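PDB 1IKP: exotoxin A from Pseudomonas aeruginosa, which is a toxin that transfers ADP-ribose from NAD, probably to elongation factor 2 of the host cell, as in related toxins. Local coordinates for residues S130-T134 against I244-L248; F250-L256 against A362-V367; R247-P251 against L269-T273; K194-L198 against R213-D217. The protein carries 2 engineered substitutions. All blocks are in the same frame, centred on the assembly; numbering follows the deposited sequence.

Interaction 1: S130-T134 against I244-L248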
loop_
_atom_site.group_PDB
_atom_site.type_symbol
_atom_site.label_atom_id
_atom_site.label_comp_id
_atom_site.label_asym_id
_atom_site.label_seq_id
_atom_site.Cartn_x
_atom_site.Cartn_y
_atom_site.Cartn_z
ATOM N N SER A 130 -1.954 -11.121 -13.353
ATOM C CA SER A 130 -0.645 -10.914 -12.765
ATOM C C SER A 130 -0.690 -9.705 -11.840
ATOM O O SER A 130 -1.691 -9.020 -11.749
ATOM C CB SER A 130 0.372 -10.528 -13.856
ATOM O OG SER A 130 0.158 -9.177 -14.321
ATOM N N PRO A 131 0.404 -9.484 -11.107
ATOM C CA PRO A 131 0.477 -8.314 -10.246
ATOM C C PRO A 131 0.482 -7.125 -11.242
ATOM O O PRO A 131 0.698 -7.292 -12.463
ATOM C CB PRO A 131 1.864 -8.437 -9.634
ATOM C CG PRO A 131 2.037 -9.896 -9.452
ATOM C CD PRO A 131 1.445 -10.474 -10.746
ATOM N N ILE A 132 0.231 -5.933 -10.714
ATOM C CA ILE A 132 0.300 -4.690 -11.473
ATOM C C ILE A 132 1.749 -4.205 -11.267
ATOM O O ILE A 132 2.169 -3.959 -10.135
ATOM C CB ILE A 132 -0.698 -3.668 -10.935
ATOM C CG1 ILE A 132 -2.114 -4.247 -11.062
ATOM C CG2 ILE A 132 -0.558 -2.349 -11.694
ATOM C CD1 ILE A 132 -3.193 -3.419 -10.418
ATOM N N TYR A 133 2.497 -4.100 -12.357
ATOM C CA TYR A 133 3.906 -3.721 -12.308
ATOM C C TYR A 133 4.097 -2.255 -12.665
ATOM O O TYR A 133 3.471 -1.750 -13.591
ATOM C CB TYR A 133 4.718 -4.607 -13.263
ATOM C CG TYR A 133 4.631 -6.084 -12.945
ATOM C CD1 TYR A 133 5.286 -6.639 -11.848
ATOM C CD2 TYR A 133 3.902 -6.933 -13.774
ATOM C CE1 TYR A 133 5.228 -8.016 -11.587
ATOM C CE2 TYR A 133 3.834 -8.278 -13.522
ATOM C CZ TYR A 133 4.498 -8.826 -12.441
ATOM O OH TYR A 133 4.465 -10.178 -12.229
ATOM N N THR A 134 4.949 -1.559 -11.912
ATOM C CA THR A 134 5.189 -0.149 -12.181
ATOM C C THR A 134 6.606 0.105 -12.770
ATOM O O THR A 134 7.611 -0.311 -12.196
ATOM C CB THR A 134 5.021 0.667 -10.884
ATOM O OG1 THR A 134 3.663 0.572 -10.442
ATOM C CG2 THR A 134 5.361 2.140 -11.114
ATOM N N ILE A 244 -5.773 -8.531 -5.430
ATOM C CA ILE A 244 -5.068 -7.651 -6.352
ATOM C C ILE A 244 -3.730 -7.309 -5.727
ATOM O O ILE A 244 -3.650 -7.008 -4.530
ATOM C CB ILE A 244 -5.836 -6.341 -6.564
ATOM C CG1 ILE A 244 -7.206 -6.639 -7.204
ATOM C CG2 ILE A 244 -5.047 -5.394 -7.443
ATOM C CD1 ILE A 244 -8.152 -5.457 -7.105
ATOM N N SER A 245 -2.665 -7.369 -6.515
ATOM C CA SER A 245 -1.370 -6.980 -5.971
ATOM C C SER A 245 -0.609 -6.089 -6.912
ATOM O O SER A 245 -0.849 -6.075 -8.101
ATOM C CB SER A 245 -0.505 -8.206 -5.652
ATOM O OG SER A 245 0.007 -8.825 -6.842
ATOM N N HIS A 246 0.306 -5.311 -6.341
ATOM C CA HIS A 246 1.213 -4.454 -7.091
ATOM C C HIS A 246 2.621 -4.954 -6.735
ATOM O O HIS A 246 2.829 -5.592 -5.702
ATOM C CB HIS A 246 1.144 -3.002 -6.616
ATOM C CG HIS A 246 0.092 -2.165 -7.275
ATOM N ND1 HIS A 246 -1.234 -2.182 -6.885
ATOM C CD2 HIS A 246 0.185 -1.234 -8.254
ATOM C CE1 HIS A 246 -1.905 -1.292 -7.595
ATOM N NE2 HIS A 246 -1.072 -0.702 -8.430
ATOM N N ARG A 247 3.582 -4.694 -7.610
ATOM C CA ARG A 247 4.989 -5.012 -7.320
ATOM C C ARG A 247 5.817 -3.860 -7.863
ATOM O O ARG A 247 5.574 -3.366 -8.982
ATOM C CB ARG A 247 5.430 -6.351 -7.931
ATOM C CG ARG A 247 6.836 -6.773 -7.481
ATOM C CD ARG A 247 7.027 -8.299 -7.534
ATOM N NE ARG A 247 8.344 -8.705 -7.064
ATOM C CZ ARG A 247 8.610 -9.817 -6.380
ATOM N NH1 ARG A 247 7.660 -10.683 -6.041
ATOM N NH2 ARG A 247 9.867 -10.070 -6.042
ATOM N N LEU A 248 6.764 -3.382 -7.040
ATOM C CA LEU A 248 7.624 -2.268 -7.415
ATOM C C LEU A 248 9.067 -2.661 -7.123
ATOM O O LEU A 248 9.426 -3.000 -6.001
ATOM C CB LEU A 248 7.264 -1.019 -6.592
ATOM C CG LEU A 248 8.118 0.223 -6.888
ATOM C CD1 LEU A 248 8.040 0.619 -8.340
ATOM C CD2 LEU A 248 7.636 1.377 -5.993
HETATM O O HOH W 1 -3.154 -8.335 -9.318
#
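Ile132 sets CG1 anti to its carbonyl carbon, while a chi1 of -87° brings the imidazole of His246 alongside Ile132 and a chi2 of 81° turns one ring face toward CB of Ile132. CB of Ile132 stands 3.9 Å from the centroid of the His246 ring, 17° off the ring normal, in a CH-pi contact displaced toward the rim. CG2 of Ile132 reaches CD2 of His246 at 3.7 Å, while CD1 extends to the CE1 side of the ring and on to CG2 of Ile244. His246 NE2 is buried here and has no polar partner in the model. The backbones pair as parallel strands: Ile132 N donates to Ser245 O at 2.8 Å, and Ile132 O accepts from Arg247 N at 3.0 Å. The same oxygen also takes a CA-H...O contact from His246 CA at 3.2 Å. Further on, Thr134 N makes a weak bond to Arg247 O, 3.5 Å long. This pairing joins strand 245-248 to strand 126-136 in a mixed sheet; its other edge pairs antiparallel with strand 367-371, and there the sheet passes into the targeting region. On the other face of the sheet, CB of Arg247 meets CD1 of Tyr133 at 3.9 Å. From there the arginine chain runs extended away from the tyrosine to salt bridges with Asp366 and Asp387. Before the paired residues, CB of Pro131 lies 3.4 Å from OG of Ser245, and a water accepts from Ser245 N within hydrogen-bonding distance of Ser130 O.

Interaction 2: F250-L256 against A362-V367. Unlike the reference sequence in segment 362-367: Asn364 (reference Ser).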
loop_
_atom_site.group_PDB
_atom_site.type_symbol
_atom_site.label_atom_id
_atom_site.label_comp_id
_atom_site.label_asym_id
_atom_site.label_seq_id
_atom_site.Cartn_x
_atom_site.Cartn_y
_atom_site.Cartn_z
ATOM N N PHE A 250 13.043 -1.624 -7.059
ATOM C CA PHE A 250 13.913 -0.466 -6.812
ATOM C C PHE A 250 15.293 -0.821 -7.391
ATOM O O PHE A 250 16.116 -1.425 -6.722
ATOM C CB PHE A 250 14.022 -0.220 -5.303
ATOM C CG PHE A 250 12.778 0.377 -4.690
ATOM C CD1 PHE A 250 12.765 1.711 -4.286
ATOM C CD2 PHE A 250 11.624 -0.387 -4.516
ATOM C CE1 PHE A 250 11.628 2.283 -3.718
ATOM C CE2 PHE A 250 10.466 0.176 -3.948
ATOM C CZ PHE A 250 10.475 1.521 -3.546
ATOM N N PRO A 251 15.560 -0.432 -8.644
ATOM C CA PRO A 251 16.849 -0.753 -9.265
ATOM C C PRO A 251 18.098 -0.282 -8.522
ATOM O O PRO A 251 19.130 -0.946 -8.591
ATOM C CB PRO A 251 16.734 -0.131 -10.657
ATOM C CG PRO A 251 15.293 -0.090 -10.902
ATOM C CD PRO A 251 14.707 0.313 -9.584
ATOM N N GLU A 252 17.990 0.839 -7.825
ATOM C CA GLU A 252 19.120 1.372 -7.063
ATOM C C GLU A 252 18.988 1.055 -5.575
ATOM O O GLU A 252 19.714 1.608 -4.742
ATOM C CB GLU A 252 19.234 2.886 -7.268
ATOM C CG GLU A 252 19.798 3.270 -8.633
ATOM C CD GLU A 252 19.754 4.761 -8.890
ATOM O OE1 GLU A 252 20.288 5.523 -8.057
ATOM O OE2 GLU A 252 19.189 5.172 -9.926
ATOM N N GLY A 253 18.076 0.148 -5.241
ATOM C CA GLY A 253 17.866 -0.220 -3.850
ATOM C C GLY A 253 17.102 0.844 -3.080
ATOM O O GLY A 253 16.536 1.755 -3.675
ATOM N N GLY A 254 17.080 0.721 -1.752
ATOM C CA GLY A 254 16.389 1.706 -0.931
ATOM C C GLY A 254 14.896 1.454 -0.775
ATOM O O GLY A 254 14.144 2.370 -0.443
ATOM N N SER A 255 14.470 0.220 -1.004
ATOM C CA SER A 255 13.039 -0.069 -0.886
ATOM C C SER A 255 12.489 0.053 0.543
ATOM O O SER A 255 11.420 0.638 0.744
ATOM C CB SER A 255 12.748 -1.443 -1.450
ATOM O OG SER A 255 13.520 -2.404 -0.782
ATOM N N LEU A 256 13.194 -0.492 1.533
ATOM C CA LEU A 256 12.716 -0.407 2.905
ATOM C C LEU A 256 12.590 1.051 3.340
ATOM O O LEU A 256 11.630 1.425 4.029
ATOM C CB LEU A 256 13.659 -1.158 3.839
ATOM C CG LEU A 256 13.297 -1.218 5.328
ATOM C CD1 LEU A 256 11.997 -1.983 5.531
ATOM C CD2 LEU A 256 14.421 -1.902 6.083
ATOM N N ALA A 362 16.709 -7.083 2.948
ATOM C CA ALA A 362 15.478 -6.356 3.228
ATOM C C ALA A 362 15.592 -4.920 2.745
ATOM O O ALA A 362 14.613 -4.297 2.352
ATOM C CB ALA A 362 15.191 -6.380 4.746
ATOM N N ALA A 363 16.803 -4.374 2.775
ATOM C CA ALA A 363 17.019 -3.007 2.350
ATOM C C ALA A 363 16.696 -2.707 0.894
ATOM O O ALA A 363 16.336 -1.569 0.548
ATOM C CB ALA A 363 18.475 -2.620 2.619
ATOM N N ASN A 364 16.828 -3.730 0.049
ATOM C CA ASN A 364 16.637 -3.551 -1.385
ATOM C C ASN A 364 15.577 -4.412 -2.054
ATOM O O ASN A 364 15.399 -4.306 -3.275
ATOM C CB ASN A 364 17.975 -3.815 -2.083
ATOM C CG ASN A 364 19.101 -3.049 -1.451
ATOM O OD1 ASN A 364 20.147 -3.632 -1.118
ATOM N ND2 ASN A 364 18.911 -1.750 -1.275
ATOM N N ALA A 365 14.888 -5.262 -1.291
ATOM C CA ALA A 365 13.874 -6.156 -1.878
ATOM C C ALA A 365 12.706 -5.391 -2.501
ATOM O O ALA A 365 12.375 -4.278 -2.095
ATOM C CB ALA A 365 13.344 -7.112 -0.829
ATOM N N ASP A 366 12.081 -5.990 -3.513
ATOM C CA ASP A 366 10.917 -5.381 -4.159
ATOM C C ASP A 366 9.814 -5.197 -3.129
ATOM O O ASP A 366 9.781 -5.923 -2.138
ATOM C CB ASP A 366 10.326 -6.317 -5.203
ATOM C CG ASP A 366 11.178 -6.486 -6.439
ATOM O OD1 ASP A 366 12.244 -5.854 -6.584
ATOM O OD2 ASP A 366 10.716 -7.286 -7.295
ATOM N N VAL A 367 8.940 -4.227 -3.355
ATOM C CA VAL A 367 7.783 -4.068 -2.474
ATOM C C VAL A 367 6.533 -4.632 -3.167
ATOM O O VAL A 367 6.234 -4.258 -4.307
ATOM C CB VAL A 367 7.493 -2.598 -2.131
ATOM C CG1 VAL A 367 6.226 -2.510 -1.245
ATOM C CG2 VAL A 367 8.696 -1.992 -1.403
HETATM O O HOH W 2 13.652 -3.919 -5.456
HETATM O O HOH W 3 17.030 -3.519 -5.450
#
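The hydroxyl of Ser255 donates to the carbonyl of Ala365, with OG 2.6 Å from the oxygen O of that residue and lying in the carbonyl plane, on a lone pair. A chi1 of 57° holds OG between the serine N and carbonyl carbon, and the fit is tight, since CB of Ser255 is itself 2.9 Å from Ala365 O. A second carbonyl, that of Ala363, faces the start of helix 255-265. Its oxygen accepts weak bonds from Gly254 N, the N-cap position, at 3.3 Å and from Leu256 N at 3.5 Å, and would probably be stabilised by the positive end of the helix. Asn364, which differs from the reference sequence, rests its amide on bare backbone: ND2 comes within 3.2 Å of CA of Gly253, a residue with no side chain to intervene. Gly253 closes a type I turn by bonding its N to Phe250 O. Two waters fill in beside the turn, one accepting from Phe250 N and lying close to Asn364 O and Asp366 OD1, the other between Phe250 O and the same Asn364 O. The phenyl ring of Phe250 lies with one face against CA of Ser255, and its CE2 meets CG2 of Val367 at 3.8 Å. Beyond its bridge to Arg247, Asp366 accepts from His249 through OD1. The contact thus sits where the turn after strand 245-248 enters helix 255-265, against the link from helix 359-362 to strand 367-371, with Phe350 of helix 333-351 and Leu389 of strand 389-393 packed alongside.

Interaction 3: R247-P251 against L269-T273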
loop_
_atom_site.group_PDB
_atom_site.type_symbol
_atom_site.label_atom_id
_atom_site.label_comp_id
_atom_site.label_asym_id
_atom_site.label_seq_id
_atom_site.Cartn_x
_atom_site.Cartn_y
_atom_site.Cartn_z
ATOM N N ARG A 247 3.582 -4.694 -7.610
ATOM C CA ARG A 247 4.989 -5.012 -7.320
ATOM C C ARG A 247 5.817 -3.860 -7.863
ATOM O O ARG A 247 5.574 -3.366 -8.982
ATOM C CB ARG A 247 5.430 -6.351 -7.931
ATOM C CG ARG A 247 6.836 -6.773 -7.481
ATOM C CD ARG A 247 7.027 -8.299 -7.534
ATOM N NE ARG A 247 8.344 -8.705 -7.064
ATOM C CZ ARG A 247 8.610 -9.817 -6.380
ATOM N NH1 ARG A 247 7.660 -10.683 -6.041
ATOM N NH2 ARG A 247 9.867 -10.070 -6.042
ATOM N N LEU A 248 6.764 -3.382 -7.040
ATOM C CA LEU A 248 7.624 -2.268 -7.415
ATOM C C LEU A 248 9.067 -2.661 -7.123
ATOM O O LEU A 248 9.426 -3.000 -6.001
ATOM C CB LEU A 248 7.264 -1.019 -6.592
ATOM C CG LEU A 248 8.118 0.223 -6.888
ATOM C CD1 LEU A 248 8.040 0.619 -8.340
ATOM C CD2 LEU A 248 7.636 1.377 -5.993
ATOM N N HIS A 249 9.874 -2.630 -8.172
ATOM C CA HIS A 249 11.291 -2.954 -8.105
ATOM C C HIS A 249 12.062 -1.647 -7.969
ATOM O O HIS A 249 11.740 -0.676 -8.655
ATOM C CB HIS A 249 11.669 -3.699 -9.394
ATOM C CG HIS A 249 13.141 -3.824 -9.637
ATOM N ND1 HIS A 249 14.024 -4.347 -8.715
ATOM C CD2 HIS A 249 13.866 -3.545 -10.741
ATOM C CE1 HIS A 249 15.236 -4.380 -9.249
ATOM N NE2 HIS A 249 15.166 -3.901 -10.475
ATOM N N PHE A 250 13.043 -1.624 -7.059
ATOM C CA PHE A 250 13.913 -0.466 -6.812
ATOM C C PHE A 250 15.293 -0.821 -7.391
ATOM O O PHE A 250 16.116 -1.425 -6.722
ATOM C CB PHE A 250 14.022 -0.220 -5.303
ATOM C CG PHE A 250 12.778 0.377 -4.690
ATOM C CD1 PHE A 250 12.765 1.711 -4.286
ATOM C CD2 PHE A 250 11.624 -0.387 -4.516
ATOM C CE1 PHE A 250 11.628 2.283 -3.718
ATOM C CE2 PHE A 250 10.466 0.176 -3.948
ATOM C CZ PHE A 250 10.475 1.521 -3.546
ATOM N N PRO A 251 15.560 -0.432 -8.644
ATOM C CA PRO A 251 16.849 -0.753 -9.265
ATOM C C PRO A 251 18.098 -0.282 -8.522
ATOM O O PRO A 251 19.130 -0.946 -8.591
ATOM C CB PRO A 251 16.734 -0.131 -10.657
ATOM C CG PRO A 251 15.293 -0.090 -10.902
ATOM C CD PRO A 251 14.707 0.313 -9.584
ATOM N N LEU A 269 4.140 5.333 -2.519
ATOM C CA LEU A 269 5.401 4.642 -2.587
ATOM C C LEU A 269 6.166 5.030 -3.852
ATOM O O LEU A 269 7.369 5.312 -3.803
ATOM C CB LEU A 269 5.168 3.135 -2.560
ATOM C CG LEU A 269 6.420 2.254 -2.575
ATOM C CD1 LEU A 269 7.104 2.341 -1.222
ATOM C CD2 LEU A 269 6.046 0.817 -2.867
ATOM N N GLU A 270 5.468 5.086 -4.985
ATOM C CA GLU A 270 6.114 5.402 -6.255
ATOM C C GLU A 270 6.663 6.837 -6.373
ATOM O O GLU A 270 7.352 7.171 -7.339
ATOM C CB GLU A 270 5.171 5.049 -7.421
ATOM C CG GLU A 270 3.856 5.797 -7.419
ATOM C CD GLU A 270 2.835 5.211 -8.414
ATOM O OE1 GLU A 270 2.430 5.942 -9.321
ATOM O OE2 GLU A 270 2.441 4.038 -8.258
ATOM N N THR A 271 6.380 7.686 -5.393
ATOM C CA THR A 271 6.917 9.035 -5.403
ATOM C C THR A 271 8.427 8.915 -5.181
ATOM O O THR A 271 9.221 9.717 -5.686
ATOM C CB THR A 271 6.288 9.863 -4.277
ATOM O OG1 THR A 271 4.943 10.195 -4.651
ATOM C CG2 THR A 271 7.091 11.131 -4.013
ATOM N N PHE A 272 8.823 7.876 -4.461
ATOM C CA PHE A 272 10.238 7.664 -4.157
ATOM C C PHE A 272 11.063 6.977 -5.238
ATOM O O PHE A 272 12.284 6.852 -5.108
ATOM C CB PHE A 272 10.351 6.924 -2.833
ATOM C CG PHE A 272 9.759 7.695 -1.689
ATOM C CD1 PHE A 272 10.443 8.780 -1.141
ATOM C CD2 PHE A 272 8.486 7.400 -1.217
ATOM C CE1 PHE A 272 9.863 9.572 -0.141
ATOM C CE2 PHE A 272 7.888 8.184 -0.213
ATOM C CZ PHE A 272 8.586 9.277 0.324
ATOM N N THR A 273 10.399 6.525 -6.299
ATOM C CA THR A 273 11.083 5.885 -7.418
ATOM C C THR A 273 11.061 6.821 -8.622
ATOM O O THR A 273 11.503 6.444 -9.720
ATOM C CB THR A 273 10.424 4.529 -7.803
ATOM O OG1 THR A 273 9.003 4.673 -7.843
ATOM C CG2 THR A 273 10.809 3.445 -6.816
#
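Packing is tightest where Thr273 sets its methyl on Phe250: CG2 of Thr273 lies 3.8 Å from the ring centroid of Phe250, 26° off the normal, and only 3.4 Å from its CE1. The two side chains cross at about a right angle, a CH-pi contact over one face of a ring whose opposite face is covered by Ser255. With CG2 of Thr273 anti to the carbonyl carbon, the methyl rather than the hydroxyl meets the aromatic face. Leu248 and Leu269 slide past each other in opposite directions, CD2 of Leu248 touching CD2 of Leu269 at 3.6 Å, while CD1 of Leu269 stays near the plane at the ring's edge, a looser 4.2 Å from CZ of Phe250. The contact is looser still at Glu270. CD2 of Leu248 comes no nearer than 4.3 Å to CA of Glu270, whose carboxylate is bound by Lys114 and Asn112. The end of strand 245-248 is joined in this way to the 3-10 turn that follows helix 255-265, across the passage from the binding to the targeting region. No hydrogen bond spans the two segments, so their direct contact is apolar and probably rests on methyl and ring packing.

Interaction 4: K194-L198 against R213-D217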
loop_
_atom_site.group_PDB
_atom_site.type_symbol
_atom_site.label_atom_id
_atom_site.label_comp_id
_atom_site.label_asym_id
_atom_site.label_seq_id
_atom_site.Cartn_x
_atom_site.Cartn_y
_atom_site.Cartn_z
ATOM N N LYS A 194 -7.399 0.317 -6.619
ATOM C CA LYS A 194 -8.512 0.956 -7.311
ATOM C C LYS A 194 -8.187 1.416 -8.705
ATOM O O LYS A 194 -9.050 1.938 -9.401
ATOM C CB LYS A 194 -9.089 2.111 -6.473
ATOM C CG LYS A 194 -9.782 1.616 -5.201
ATOM C CD LYS A 194 -10.620 2.718 -4.558
ATOM C CE LYS A 194 -11.290 2.211 -3.288
ATOM N NZ LYS A 194 -12.123 3.315 -2.719
ATOM N N VAL A 195 -6.936 1.247 -9.130
ATOM C CA VAL A 195 -6.601 1.645 -10.498
ATOM C C VAL A 195 -7.479 0.823 -11.458
ATOM O O VAL A 195 -7.831 1.286 -12.560
ATOM C CB VAL A 195 -5.075 1.435 -10.795
ATOM C CG1 VAL A 195 -4.675 -0.046 -10.679
ATOM C CG2 VAL A 195 -4.739 1.961 -12.174
ATOM N N LEU A 196 -7.860 -0.376 -11.025
ATOM C CA LEU A 196 -8.705 -1.246 -11.854
ATOM C C LEU A 196 -10.090 -0.642 -12.029
ATOM O O LEU A 196 -10.772 -0.901 -13.015
ATOM C CB LEU A 196 -8.793 -2.648 -11.248
ATOM C CG LEU A 196 -7.435 -3.367 -11.115
ATOM C CD1 LEU A 196 -7.656 -4.796 -10.687
ATOM C CD2 LEU A 196 -6.679 -3.328 -12.453
ATOM N N CYS A 197 -10.498 0.174 -11.070
ATOM C CA CYS A 197 -11.795 0.838 -11.105
ATOM C C CYS A 197 -11.838 1.908 -12.188
ATOM O O CYS A 197 -12.914 2.365 -12.574
ATOM C CB CYS A 197 -12.082 1.471 -9.737
ATOM S SG CYS A 197 -12.231 0.290 -8.364
ATOM N N LEU A 198 -10.678 2.326 -12.684
ATOM C CA LEU A 198 -10.639 3.339 -13.737
ATOM C C LEU A 198 -10.756 2.719 -15.135
ATOM O O LEU A 198 -10.974 3.430 -16.127
ATOM C CB LEU A 198 -9.325 4.111 -13.690
ATOM C CG LEU A 198 -8.870 4.684 -12.358
ATOM C CD1 LEU A 198 -7.606 5.474 -12.570
ATOM C CD2 LEU A 198 -9.952 5.556 -11.773
ATOM N N ARG A 213 -17.061 -2.441 -3.000
ATOM C CA ARG A 213 -17.311 -1.545 -4.128
ATOM C C ARG A 213 -16.161 -0.583 -4.359
ATOM O O ARG A 213 -15.440 -0.243 -3.430
ATOM C CB ARG A 213 -18.570 -0.710 -3.878
ATOM C CG ARG A 213 -19.869 -1.481 -3.747
ATOM C CD ARG A 213 -20.355 -2.014 -5.085
ATOM N NE ARG A 213 -21.803 -2.203 -5.089
ATOM C CZ ARG A 213 -22.466 -2.969 -4.227
ATOM N NH1 ARG A 213 -21.813 -3.632 -3.280
ATOM N NH2 ARG A 213 -23.786 -3.066 -4.307
ATOM N N CYS A 214 -16.001 -0.134 -5.601
ATOM C CA CYS A 214 -14.949 0.823 -5.926
ATOM C C CYS A 214 -15.136 2.101 -5.121
ATOM O O CYS A 214 -14.167 2.710 -4.667
ATOM C CB CYS A 214 -14.975 1.149 -7.417
ATOM S SG CYS A 214 -14.225 -0.150 -8.453
ATOM N N ASN A 215 -16.395 2.500 -4.950
ATOM C CA ASN A 215 -16.738 3.699 -4.195
ATOM C C ASN A 215 -15.778 4.844 -4.496
ATOM O O ASN A 215 -15.141 5.396 -3.597
ATOM C CB ASN A 215 -16.733 3.382 -2.698
ATOM C CG ASN A 215 -17.145 4.565 -1.851
ATOM O OD1 ASN A 215 -18.132 5.240 -2.142
ATOM N ND2 ASN A 215 -16.392 4.820 -0.788
ATOM N N LEU A 216 -15.675 5.208 -5.767
ATOM C CA LEU A 216 -14.771 6.278 -6.167
ATOM C C LEU A 216 -15.257 7.673 -5.817
ATOM O O LEU A 216 -16.466 7.946 -5.804
ATOM C CB LEU A 216 -14.529 6.238 -7.682
ATOM C CG LEU A 216 -13.950 4.979 -8.320
ATOM C CD1 LEU A 216 -13.846 5.189 -9.827
ATOM C CD2 LEU A 216 -12.573 4.687 -7.730
ATOM N N ASP A 217 -14.305 8.554 -5.532
ATOM C CA ASP A 217 -14.613 9.943 -5.247
ATOM C C ASP A 217 -15.091 10.506 -6.579
ATOM O O ASP A 217 -14.877 9.890 -7.628
ATOM C CB ASP A 217 -13.361 10.675 -4.764
ATOM C CG ASP A 217 -13.037 10.377 -3.308
ATOM O OD1 ASP A 217 -13.584 9.399 -2.754
ATOM O OD2 ASP A 217 -12.223 11.120 -2.720
#
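The flat group of this contact is the peptide carbonyl of Cys214, which Lys194 approaches obliquely: NZ of Lys194 donates to Cys214 O at 2.9 Å, tilted 25° out of the carbonyl plane. The lysine chain is extended beyond CG and lies alongside the oxygen as it arrives, its CE 3.2 Å from Cys214 O. Beside this bond the disulfide joins SG of Cys197 to SG of Cys214 at 2.0 Å. Its chi3 of -88° is close to the relaxed right angle and gives a left-handed twist. In both cysteines SG is anti to the carbonyl carbon, which helps bring the two sulfurs together. Leu216 packs beside the bridge, its CD2 3.8 Å from CB of Cys197, while its CD1 makes a longer contact with CD2 of Leu198 at 4.4 Å. Tyr206 touches Lys194 and both cysteines. The arrangement is a short disulfide-closed loop with helix 205-210 inside it, in which a covalent link, one lysine-to-carbonyl bond and a leucine fasten the two ends together.

From the N terminus, 130-134 pairs with 244-248 across 109 intervening residues, and interaction 4, closing a short loop between 194-198 and 213-217, is nested inside this long excursion. Val195 and Leu196 pack on Ile132, so the small loop rests against the larger closure. Interaction 3 begins on the strand where interaction 1 ends and closes the loop holding helix 255-265. Interaction 2 starts from the same stretch but closes much later, enclosing a largely helical excursion. The salt bridge between Arg247 and Asp366 joins interactions 1 and 2. Interactions 2 and 3 continue from the strand that interaction 1 adds to the binding sheet and tie it to the helical targeting region, with interaction 4 about 28 Å from interaction 2, centre to centre.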